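Local coordinates for protein glycosyl hydrolase, family 38 (Enterococcus faecalis, PDB 3LVT) that probably hydrolyses alpha-mannosidic linkages in carbohydrates, as a metal-binding member of glycosyl hydrolase family 38, at residues K402-V407 / V422-E427; P501-S506 / N818-T823; L612-D617 / T640-E645. One frame throughout, in Å; residues are numbered along the deposited sequence.

Interaction 1 of 3, residues K402-V407 / V422-E427; sequences KAHPFV and VEVEIE
Two aromatic rings of the segment 402-407, those of H404 and F406, carry this contact with 422-427. The imidazole of H404 lies between two backbone carbonyl oxygens: E425 O approaches one face, offset toward the rim and 3.6 Å from H404 ND1, while K402 O sits over the centre of the opposite face. I426 O comes in obliquely, 3.6 Å from H404 NE2. None of these approaches across the two strands is a hydrogen bond. The phenyl ring of F406 receives V422 CG1 over one face, in a CH-pi contact with the methyl 4.1 Å from the ring centroid and 25° off the normal. V424 CG2 meets the same ring obliquely, 4.0 Å from F406 CD2.

V424 divides its two methyls between the rings. With V424 CG1 anti to the backbone N (chi1 -174°), that branch reaches H404 CB at 3.6 Å and CG2 turns to F406. F406 CG sits between its backbone N and carbonyl carbon (chi1 60°), which carries the ring across to the valines.

The strands 404-407 and 422-427 run nearly antiparallel, but their axes stay 8.0 Å apart and no backbone hydrogen bond joins them. F406 instead pairs through its backbone with F507 of strand 503-511, and V422 with V492 of strand 484-499. The arrangement is thus one of strands in a curled antiparallel assembly, bonded to different neighbours and packed side chain to side chain. L494 adds to the packing on F406. The carboxylate of E425 turns to a salt bridge with R428.

The chemistry is apolar at the F406 end, where valine methyls pack on a phenyl ring, and more polar at H404. Carbonyl oxygens near both faces of that imidazole may slightly favour positive charge on it, although the geometry does not show its charge.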
# COMPACT_ATOMS: atom_id res chain seq x y z
N LYS A 402 -36.76 11.48 -20.58
CA LYS A 402 -36.20 10.50 -21.52
C LYS A 402 -34.67 10.35 -21.47
O LYS A 402 -34.12 9.42 -22.06
CB LYS A 402 -36.66 10.80 -22.97
N ALA A 403 -34.00 11.27 -20.78
CA ALA A 403 -32.55 11.25 -20.65
C ALA A 403 -32.12 10.22 -19.61
O ALA A 403 -32.89 9.88 -18.71
CB ALA A 403 -32.05 12.63 -20.26
N HIS A 404 -30.89 9.72 -19.76
CA HIS A 404 -30.29 8.77 -18.83
C HIS A 404 -29.17 9.45 -18.06
O HIS A 404 -28.04 9.52 -18.55
CB HIS A 404 -29.68 7.61 -19.59
CG HIS A 404 -30.65 6.85 -20.45
ND1 HIS A 404 -31.67 6.09 -19.93
CD2 HIS A 404 -30.72 6.72 -21.80
CE1 HIS A 404 -32.34 5.53 -20.92
NE2 HIS A 404 -31.79 5.89 -22.07
N PRO A 405 -29.45 9.96 -16.86
CA PRO A 405 -28.41 10.66 -16.10
C PRO A 405 -27.29 9.77 -15.50
O PRO A 405 -27.52 8.59 -15.18
CB PRO A 405 -29.19 11.34 -14.96
CG PRO A 405 -30.66 11.11 -15.28
CD PRO A 405 -30.75 9.95 -16.17
N PHE A 406 -26.10 10.34 -15.35
CA PHE A 406 -25.02 9.70 -14.60
C PHE A 406 -24.14 10.75 -13.97
O PHE A 406 -24.17 11.92 -14.36
CB PHE A 406 -24.18 8.78 -15.49
CG PHE A 406 -23.53 9.48 -16.64
CD1 PHE A 406 -22.23 9.95 -16.53
CD2 PHE A 406 -24.22 9.65 -17.85
CE1 PHE A 406 -21.63 10.59 -17.60
CE2 PHE A 406 -23.62 10.29 -18.93
CZ PHE A 406 -22.32 10.76 -18.81
N VAL A 407 -23.34 10.31 -12.99
CA VAL A 407 -22.53 11.22 -12.17
C VAL A 407 -21.08 10.75 -12.07
O VAL A 407 -20.82 9.57 -11.85
CB VAL A 407 -23.12 11.35 -10.76
CG1 VAL A 407 -22.25 12.24 -9.88
CG2 VAL A 407 -24.54 11.89 -10.81
N VAL A 422 -18.02 5.46 -19.34
CA VAL A 422 -19.16 5.29 -18.44
C VAL A 422 -20.13 4.36 -19.15
O VAL A 422 -20.43 4.53 -20.32
CB VAL A 422 -19.83 6.66 -18.09
CG1 VAL A 422 -21.14 6.49 -17.31
CG2 VAL A 422 -18.87 7.52 -17.30
N GLU A 423 -20.59 3.34 -18.44
CA GLU A 423 -21.52 2.40 -19.02
C GLU A 423 -22.90 2.81 -18.56
O GLU A 423 -23.17 2.88 -17.37
CB GLU A 423 -21.20 0.96 -18.63
CG GLU A 423 -21.77 -0.05 -19.62
CD GLU A 423 -21.73 -1.50 -19.10
OE1 GLU A 423 -22.03 -1.71 -17.90
OE2 GLU A 423 -21.42 -2.42 -19.91
N VAL A 424 -23.76 3.10 -19.52
CA VAL A 424 -25.12 3.54 -19.25
C VAL A 424 -26.13 2.55 -19.83
O VAL A 424 -26.05 2.17 -21.01
CB VAL A 424 -25.39 4.94 -19.83
CG1 VAL A 424 -26.77 5.46 -19.41
CG2 VAL A 424 -24.27 5.93 -19.43
N GLU A 425 -27.04 2.13 -18.96
CA GLU A 425 -28.18 1.30 -19.30
C GLU A 425 -29.13 2.12 -20.15
O GLU A 425 -29.48 3.25 -19.82
CB GLU A 425 -28.89 0.85 -18.03
CG GLU A 425 -29.74 -0.39 -18.16
CD GLU A 425 -30.73 -0.51 -17.00
OE1 GLU A 425 -31.94 -0.27 -17.23
OE2 GLU A 425 -30.30 -0.81 -15.85
N ILE A 426 -29.55 1.52 -21.24
CA ILE A 426 -30.15 2.25 -22.35
C ILE A 426 -31.59 1.74 -22.56
O ILE A 426 -32.46 2.47 -23.03
CB ILE A 426 -29.24 2.05 -23.60
CG1 ILE A 426 -29.52 3.03 -24.72
CG2 ILE A 426 -29.37 0.66 -24.17
CD1 ILE A 426 -29.05 2.46 -26.05
N GLU A 427 -31.82 0.47 -22.20
CA GLU A 427 -33.12 -0.15 -22.22
C GLU A 427 -33.09 -1.35 -21.28
O GLU A 427 -32.04 -1.95 -21.06
CB GLU A 427 -33.52 -0.57 -23.63

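Interaction 2 of 3, residues P501-S506 / N818-T823; sequences PFSWDS and NHVYLT
W504 and H819 form the middle of this contact, joined by a reciprocal pair of backbone hydrogen bonds: W504 N to H819 O (2.9 Å) and H819 N to W504 O (3.1 Å). Their side chains lie side by side and point the same way. H819 CB rests over the indole face, 4.0 Å from the centroid of the six-membered ring of W504, in a CH-pi contact; the imidazole itself is oblique to the indole, with the planes at 33°. On the other face of the sheet, S503 CB packs on V820 CG1 at 3.7 Å. Farther along, Y821 N donates to F502 O (2.8 Å), and F502 CB meets L822 CB, 3.9 Å apart.

W504 NE1 bonds to A816 O and H819 NE2 to E862, which probably helps to fix the rotation of both rings, while Y821 OH bonds to E330. F502 and S503 form a G1 beta bulge against N410 of the neighbouring strand 404-410, and M327 of helix 304-332 touches F502 and Y821.

This antiparallel pairing joins strand 818-823 to strand 503-511 of C-terminal domain 1. Backbone bonds alternate: W504 bonds across to H819, S503 and D505 to N410 and L408 of strand 404-410. Aromatic polar tips find partners beyond the strands, leaving the contact between side chains largely apolar.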
# COMPACT_ATOMS: atom_id res chain seq x y z
N PRO A 501 -10.59 18.38 -7.26
CA PRO A 501 -10.57 17.38 -6.19
C PRO A 501 -11.92 17.31 -5.51
O PRO A 501 -12.63 18.30 -5.48
CB PRO A 501 -9.52 17.93 -5.21
CG PRO A 501 -8.61 18.75 -6.04
CD PRO A 501 -9.42 19.28 -7.20
N PHE A 502 -12.26 16.14 -4.98
CA PHE A 502 -13.46 15.96 -4.16
C PHE A 502 -14.72 16.69 -4.66
O PHE A 502 -15.37 17.45 -3.94
CB PHE A 502 -13.12 16.26 -2.70
CG PHE A 502 -12.00 15.41 -2.16
CD1 PHE A 502 -12.11 14.01 -2.15
CD2 PHE A 502 -10.84 16.00 -1.67
CE1 PHE A 502 -11.07 13.21 -1.66
CE2 PHE A 502 -9.80 15.21 -1.16
CZ PHE A 502 -9.91 13.80 -1.17
N SER A 503 -15.09 16.42 -5.90
CA SER A 503 -16.22 17.08 -6.49
C SER A 503 -16.97 16.12 -7.39
O SER A 503 -16.47 15.02 -7.70
CB SER A 503 -15.74 18.30 -7.29
OG SER A 503 -15.49 17.97 -8.65
N TRP A 504 -18.16 16.53 -7.82
CA TRP A 504 -18.91 15.77 -8.83
C TRP A 504 -19.57 16.64 -9.89
O TRP A 504 -19.91 17.81 -9.65
CB TRP A 504 -19.92 14.83 -8.18
CG TRP A 504 -21.07 15.49 -7.52
CD1 TRP A 504 -22.15 16.08 -8.13
CD2 TRP A 504 -21.30 15.61 -6.12
NE1 TRP A 504 -23.02 16.57 -7.19
CE2 TRP A 504 -22.52 16.30 -5.95
CE3 TRP A 504 -20.58 15.21 -4.98
CZ2 TRP A 504 -23.05 16.59 -4.70
CZ3 TRP A 504 -21.10 15.51 -3.72
CH2 TRP A 504 -22.32 16.19 -3.60
N ASP A 505 -19.74 16.03 -11.06
CA ASP A 505 -20.49 16.61 -12.16
C ASP A 505 -21.48 15.58 -12.69
O ASP A 505 -21.22 14.37 -12.70
CB ASP A 505 -19.55 17.06 -13.28
CG ASP A 505 -18.54 18.13 -12.83
OD1 ASP A 505 -18.91 19.07 -12.09
OD2 ASP A 505 -17.36 18.02 -13.25
N SER A 506 -22.64 16.08 -13.10
CA SER A 506 -23.69 15.23 -13.65
C SER A 506 -23.74 15.41 -15.13
O SER A 506 -23.41 16.47 -15.67
CB SER A 506 -25.04 15.56 -13.04
OG SER A 506 -25.02 15.39 -11.63
N ASN A 818 -23.74 19.84 -9.89
CA ASN A 818 -22.31 20.10 -9.84
C ASN A 818 -21.95 20.66 -8.48
O ASN A 818 -22.61 21.59 -8.00
CB ASN A 818 -21.86 21.09 -10.91
CG ASN A 818 -22.40 20.76 -12.27
OD1 ASN A 818 -21.70 20.17 -13.09
ND2 ASN A 818 -23.65 21.13 -12.54
N HIS A 819 -20.90 20.12 -7.86
CA HIS A 819 -20.53 20.48 -6.50
C HIS A 819 -19.08 20.14 -6.15
O HIS A 819 -18.59 19.07 -6.50
CB HIS A 819 -21.46 19.78 -5.52
CG HIS A 819 -21.43 20.37 -4.15
ND1 HIS A 819 -22.05 21.57 -3.85
CD2 HIS A 819 -20.87 19.94 -3.00
CE1 HIS A 819 -21.87 21.84 -2.57
NE2 HIS A 819 -21.16 20.87 -2.03
N VAL A 820 -18.41 21.06 -5.44
CA VAL A 820 -17.08 20.84 -4.88
C VAL A 820 -17.22 20.68 -3.38
O VAL A 820 -17.59 21.64 -2.68
CB VAL A 820 -16.10 22.00 -5.22
CG1 VAL A 820 -15.63 21.93 -6.68
CG2 VAL A 820 -16.73 23.39 -4.93
N TYR A 821 -16.97 19.47 -2.87
CA TYR A 821 -17.16 19.15 -1.45
C TYR A 821 -16.04 19.70 -0.59
O TYR A 821 -16.26 20.15 0.53
CB TYR A 821 -17.24 17.64 -1.24
CG TYR A 821 -17.61 17.23 0.17
CD1 TYR A 821 -18.92 17.36 0.64
CD2 TYR A 821 -16.66 16.69 1.04
CE1 TYR A 821 -19.27 16.97 1.93
CE2 TYR A 821 -17.00 16.30 2.34
CZ TYR A 821 -18.31 16.43 2.77
OH TYR A 821 -18.68 16.06 4.06
N LEU A 822 -14.83 19.64 -1.14
CA LEU A 822 -13.65 20.11 -0.46
C LEU A 822 -12.86 20.84 -1.48
O LEU A 822 -12.75 20.44 -2.63
CB LEU A 822 -12.81 18.95 0.09
CG LEU A 822 -13.31 18.40 1.43
CD1 LEU A 822 -13.04 16.90 1.51
CD2 LEU A 822 -12.69 19.16 2.60
N THR A 823 -12.35 21.97 -1.05
CA THR A 823 -11.58 22.77 -1.91
C THR A 823 -10.28 22.82 -1.16
O THR A 823 -10.25 23.12 0.03
CB THR A 823 -12.21 24.15 -2.17
OG1 THR A 823 -11.17 25.10 -2.39
CG2 THR A 823 -13.09 24.60 -1.00

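Interaction 3 of 3, residues L612-D617 / T640-E645; sequences LPVAAD and TLRPFE
L612 and R642 face each other as an antiparallel hydrogen-bonded pair, with L612 N to R642 O at 3.0 Å and R642 N to L612 O at 2.9 Å, and a further bond from V614 N to T640 O (2.8 Å) follows the non-hydrogen-bonded pair P613 and L641.

The side chain of L612 makes the main apolar contact. L612 CD1 lies over one face of the F644 ring, 3.9 Å from the centroid and 29° off the normal, and is closest to the CG end of that ring. F644 CG is anti to the backbone N (chi1 -175°), which leaves CB beside the leucine branch, while the ring touches I665 and N667 of strand 659-667. On the other face of the sheet, L641 runs alongside the pyrrolidine of P613, with L641 CD2 3.7 Å from P613 CD. V614 lies beside the extended chain of R642; V614 CG2 lies 4.0 Å from R642 NE, at the edge of the guanidinium and in its plane.

The first strand ends at P613, and V614 lies just beyond it. D617 then caps a backbone N before the helix 619-625, also forming a salt bridge with R619. The arrangement is that of adjacent antiparallel strands, 601-613 and 641-653, linked by a helix-containing connection near one edge of the nine-stranded antiparallel sheet, inside the outermost strand 591-597, consistent with the galactose-mutarotase-like fold expected of this C-terminal region.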
# COMPACT_ATOMS: atom_id res chain seq x y z
N LEU A 612 12.58 -18.23 -24.21
CA LEU A 612 13.07 -18.32 -22.85
C LEU A 612 13.26 -19.75 -22.38
O LEU A 612 12.49 -20.64 -22.76
CB LEU A 612 12.12 -17.59 -21.90
CG LEU A 612 12.01 -16.08 -22.10
CD1 LEU A 612 11.08 -15.43 -21.07
CD2 LEU A 612 13.38 -15.48 -21.94
N PRO A 613 14.31 -19.97 -21.56
CA PRO A 613 14.46 -21.26 -20.87
C PRO A 613 13.18 -21.59 -20.15
O PRO A 613 12.52 -20.69 -19.62
CB PRO A 613 15.59 -20.99 -19.86
CG PRO A 613 16.39 -19.92 -20.53
CD PRO A 613 15.43 -19.06 -21.26
N VAL A 614 12.80 -22.87 -20.15
CA VAL A 614 11.52 -23.29 -19.61
C VAL A 614 11.55 -23.25 -18.07
O VAL A 614 10.53 -23.03 -17.41
CB VAL A 614 11.09 -24.66 -20.24
CG1 VAL A 614 11.55 -25.89 -19.42
CG2 VAL A 614 9.61 -24.70 -20.47
N ALA A 615 12.76 -23.36 -17.52
CA ALA A 615 13.00 -23.56 -16.08
C ALA A 615 14.51 -23.56 -15.84
O ALA A 615 15.31 -23.55 -16.80
CB ALA A 615 12.39 -24.91 -15.62
N ALA A 616 14.93 -23.60 -14.58
CA ALA A 616 16.32 -23.95 -14.28
C ALA A 616 16.54 -25.41 -14.70
O ALA A 616 15.58 -26.15 -14.94
CB ALA A 616 16.62 -23.76 -12.81
N ASP A 617 17.79 -25.83 -14.84
CA ASP A 617 18.03 -27.19 -15.23
C ASP A 617 17.83 -28.11 -14.01
O ASP A 617 17.52 -27.61 -12.91
CB ASP A 617 19.43 -27.34 -15.87
CG ASP A 617 20.57 -27.09 -14.89
OD1 ASP A 617 20.44 -27.40 -13.68
OD2 ASP A 617 21.61 -26.56 -15.33
N THR A 640 16.26 -26.00 -22.61
CA THR A 640 14.98 -26.13 -23.33
C THR A 640 14.28 -24.77 -23.38
O THR A 640 14.00 -24.17 -22.35
CB THR A 640 14.08 -27.24 -22.71
OG1 THR A 640 14.78 -28.48 -22.72
CG2 THR A 640 12.79 -27.44 -23.49
N LEU A 641 14.02 -24.27 -24.58
CA LEU A 641 13.49 -22.92 -24.76
C LEU A 641 12.10 -22.94 -25.37
O LEU A 641 11.86 -23.67 -26.32
CB LEU A 641 14.42 -22.05 -25.62
CG LEU A 641 15.93 -22.04 -25.32
CD1 LEU A 641 16.73 -21.27 -26.38
CD2 LEU A 641 16.25 -21.52 -23.93
N ARG A 642 11.20 -22.14 -24.83
CA ARG A 642 9.88 -21.96 -25.44
C ARG A 642 9.53 -20.49 -25.69
O ARG A 642 10.10 -19.59 -25.06
CB ARG A 642 8.83 -22.63 -24.57
CG ARG A 642 8.81 -24.11 -24.75
CD ARG A 642 7.66 -24.75 -24.00
NE ARG A 642 7.97 -26.16 -23.77
CZ ARG A 642 7.78 -27.13 -24.66
NH1 ARG A 642 7.23 -26.87 -25.85
NH2 ARG A 642 8.14 -28.38 -24.35
N PRO A 643 8.61 -20.24 -26.63
CA PRO A 643 8.19 -18.87 -26.94
C PRO A 643 7.53 -18.27 -25.73
O PRO A 643 6.75 -18.94 -25.06
CB PRO A 643 7.12 -19.06 -28.03
CG PRO A 643 7.39 -20.37 -28.65
CD PRO A 643 7.99 -21.23 -27.53
N PHE A 644 7.86 -17.01 -25.46
CA PHE A 644 7.23 -16.27 -24.37
C PHE A 644 6.65 -14.93 -24.90
O PHE A 644 7.38 -14.04 -25.39
CB PHE A 644 8.25 -16.05 -23.27
CG PHE A 644 7.70 -15.41 -22.05
CD1 PHE A 644 7.12 -16.18 -21.04
CD2 PHE A 644 7.79 -14.02 -21.88
CE1 PHE A 644 6.63 -15.58 -19.88
CE2 PHE A 644 7.30 -13.40 -20.71
CZ PHE A 644 6.71 -14.18 -19.72
N GLU A 645 5.34 -14.80 -24.81
CA GLU A 645 4.65 -13.66 -25.41
C GLU A 645 4.43 -12.55 -24.39
O GLU A 645 3.84 -12.78 -23.33
CB GLU A 645 3.31 -14.10 -26.02

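In the fold
Interactions 1 and 2 belong to neighbouring parts of the same beta structure. Their centres are 20 Å apart, yet they touch where strands 404-410 and 503-511 pair: V407 CG2 lies 3.6 Å from S506 OG, and V407 CG1 lies 3.9 Å from W504 CB. Interaction 2 extends this pairing to strand 818-823, bringing a late part of the chain against a much earlier one. Interaction 3 falls between the two halves of interaction 2 in sequence but belongs to a separate sheet, its centre about 49 Å from that of interaction 1 and 52 Å from that of interaction 2. All three lie away from the calcium site formed by N250, F253 and Y256.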